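Local coordinates for putative peptide ABC-transport system periplasmic peptide-binding protein (Campylobacter jejuni, PDB 4OEV) that binds nickel(II) outside the cytoplasm as the solute-binding component of an ABC-type importer, here together with an oxalate ion, at residues V397-Q402 / K420-L425. Residues are numbered along the deposited sequence; the frame is centred on the assembly and turned at random.
Sequences VFESSQ and KVDIAL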
loop_
_atom_site.group_PDB
_atom_site.type_symbol
_atom_site.label_atom_id
_atom_site.label_comp_id
_atom_site.label_asym_id
_atom_site.label_seq_id
_atom_site.Cartn_x
_atom_site.Cartn_y
_atom_site.Cartn_z
ATOM N N VAL A 397 2.285 -6.988 -7.359
ATOM C CA VAL A 397 3.440 -6.078 -7.702
ATOM C C VAL A 397 4.506 -6.724 -8.612
ATOM O O VAL A 397 5.039 -6.049 -9.515
ATOM C CB VAL A 397 4.097 -5.560 -6.409
ATOM C CG1 VAL A 397 5.455 -4.747 -6.679
ATOM C CG2 VAL A 397 3.146 -4.674 -5.663
ATOM N N PHE A 398 4.810 -8.005 -8.377
ATOM C CA PHE A 398 5.945 -8.708 -9.024
ATOM C C PHE A 398 5.513 -9.823 -9.956
ATOM O O PHE A 398 6.282 -10.255 -10.804
ATOM C CB PHE A 398 6.863 -9.321 -7.953
ATOM C CG PHE A 398 7.453 -8.262 -7.001
ATOM C CD1 PHE A 398 8.416 -7.383 -7.460
ATOM C CD2 PHE A 398 7.015 -8.162 -5.687
ATOM C CE1 PHE A 398 8.942 -6.392 -6.604
ATOM C CE2 PHE A 398 7.524 -7.187 -4.832
ATOM C CZ PHE A 398 8.503 -6.305 -5.292
ATOM N N GLU A 399 4.317 -10.371 -9.746
ATOM C CA GLU A 399 3.977 -11.524 -10.543
ATOM C C GLU A 399 3.638 -11.180 -11.982
ATOM O O GLU A 399 3.018 -10.116 -12.292
ATOM C CB GLU A 399 2.829 -12.297 -9.824
ATOM C CG GLU A 399 2.918 -13.819 -9.891
ATOM C CD GLU A 399 2.064 -14.300 -11.011
ATOM O OE1 GLU A 399 2.065 -15.516 -11.291
ATOM O OE2 GLU A 399 1.312 -13.456 -11.580
ATOM N N SER A 400 4.025 -12.086 -12.906
ATOM C CA SER A 400 3.902 -11.788 -14.340
ATOM C C SER A 400 2.515 -11.445 -14.807
ATOM O O SER A 400 2.358 -10.567 -15.648
ATOM C CB SER A 400 4.323 -13.005 -15.204
ATOM O OG SER A 400 5.729 -13.031 -15.316
ATOM N N SER A 401 1.474 -12.159 -14.316
ATOM C CA SER A 401 0.129 -11.890 -14.802
ATOM C C SER A 401 -0.419 -10.530 -14.335
ATOM O O SER A 401 -1.521 -10.102 -14.734
ATOM C CB SER A 401 -0.867 -13.004 -14.384
ATOM O OG SER A 401 -1.044 -13.034 -12.963
ATOM N N GLN A 402 0.335 -9.868 -13.483
ATOM C CA GLN A 402 -0.088 -8.611 -12.878
ATOM C C GLN A 402 0.636 -7.427 -13.504
ATOM O O GLN A 402 0.522 -6.298 -13.030
ATOM C CB GLN A 402 0.186 -8.706 -11.371
ATOM C CG GLN A 402 -0.471 -9.924 -10.794
ATOM C CD GLN A 402 -1.963 -9.810 -10.810
ATOM O OE1 GLN A 402 -2.485 -8.835 -10.299
ATOM N NE2 GLN A 402 -2.688 -10.824 -11.395
ATOM N N LYS A 420 11.101 -17.699 -11.599
ATOM C CA LYS A 420 11.304 -18.163 -10.226
ATOM C C LYS A 420 10.455 -17.305 -9.256
ATOM O O LYS A 420 9.934 -17.823 -8.275
ATOM C CB LYS A 420 12.780 -18.152 -9.818
ATOM C CG LYS A 420 13.622 -19.291 -10.442
ATOM C CD LYS A 420 15.093 -19.166 -10.052
ATOM C CE LYS A 420 15.787 -18.047 -10.840
ATOM N NZ LYS A 420 17.166 -17.664 -10.330
ATOM N N VAL A 421 10.326 -16.007 -9.540
ATOM C CA VAL A 421 9.456 -15.197 -8.711
ATOM C C VAL A 421 8.005 -15.667 -8.835
ATOM O O VAL A 421 7.341 -15.879 -7.800
ATOM C CB VAL A 421 9.539 -13.740 -9.044
ATOM C CG1 VAL A 421 8.401 -13.008 -8.376
ATOM C CG2 VAL A 421 10.974 -13.173 -8.608
ATOM N N ASP A 422 7.515 -15.850 -10.066
ATOM C CA ASP A 422 6.119 -16.286 -10.254
ATOM C C ASP A 422 5.815 -17.549 -9.477
ATOM O O ASP A 422 4.794 -17.624 -8.794
ATOM C CB ASP A 422 5.753 -16.528 -11.724
ATOM C CG ASP A 422 5.675 -15.256 -12.533
ATOM O OD1 ASP A 422 5.625 -14.138 -11.927
ATOM O OD2 ASP A 422 5.641 -15.364 -13.796
ATOM N N ILE A 423 6.710 -18.534 -9.575
ATOM C CA ILE A 423 6.523 -19.833 -8.945
ATOM C C ILE A 423 6.574 -19.749 -7.403
ATOM O O ILE A 423 5.819 -20.412 -6.677
ATOM C CB ILE A 423 7.592 -20.807 -9.448
ATOM C CG1 ILE A 423 7.372 -21.088 -10.932
ATOM C CG2 ILE A 423 7.580 -22.080 -8.653
ATOM C CD1 ILE A 423 8.564 -21.782 -11.601
ATOM N N ALA A 424 7.477 -18.923 -6.918
ATOM C CA ALA A 424 7.682 -18.790 -5.498
ATOM C C ALA A 424 6.459 -18.177 -4.855
ATOM O O ALA A 424 5.982 -18.680 -3.845
ATOM C CB ALA A 424 8.933 -17.956 -5.216
ATOM N N LEU A 425 5.949 -17.094 -5.428
ATOM C CA LEU A 425 4.785 -16.426 -4.845
ATOM C C LEU A 425 3.517 -17.257 -4.938
ATOM O O LEU A 425 2.602 -17.156 -4.089
ATOM C CB LEU A 425 4.548 -15.117 -5.533
ATOM C CG LEU A 425 5.639 -14.055 -5.261
ATOM C CD1 LEU A 425 5.272 -12.820 -6.004
ATOM C CD2 LEU A 425 5.728 -13.735 -3.756
HETATM O O HOH W 1 7.390 -12.187 -12.270
#
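In this bacterial solute-binding protein of family 5, the turn that follows the short helix 395-398 is fastened to the first half of helix 419-429 by one carboxylate, that of Asp422, which takes the backbone N and OG of Ser400, where the 3-10 segment 400-402 begins. With CG beside its own backbone N (chi1 -70°), Asp422 lays both oxygens against Ser400. OD2 of Asp422 takes OG of Ser400 through its syn lone pair at 2.8 Å, while N of Ser400 reaches OD1 of Asp422 from above the carboxylate plane, also at 2.8 Å. A water bridges OD1 to the carbonyl O of Phe398 at the helix end. Glu399, bent at chi2 (-97°), crosses Asp422 at about a right angle, its CG 3.4 Å from OD1 of Asp422. The two carboxylates come close, OE1 of Glu399 lying 3.9 Å from OD1 of Asp422, a repulsion that the donors on each probably offset; Gln426 NE2 donates to that OE1. Beside this polar patch, CB of Phe398 rests on CG1 of Val421 and CD1 of Leu425, side chains that also touch Phe444 of helix 434-450. The other oxygen of Glu399, OE2, turns back to its own turn, accepting Ser401 OG at 2.8 Å and Ser401 N at 3.0 Å.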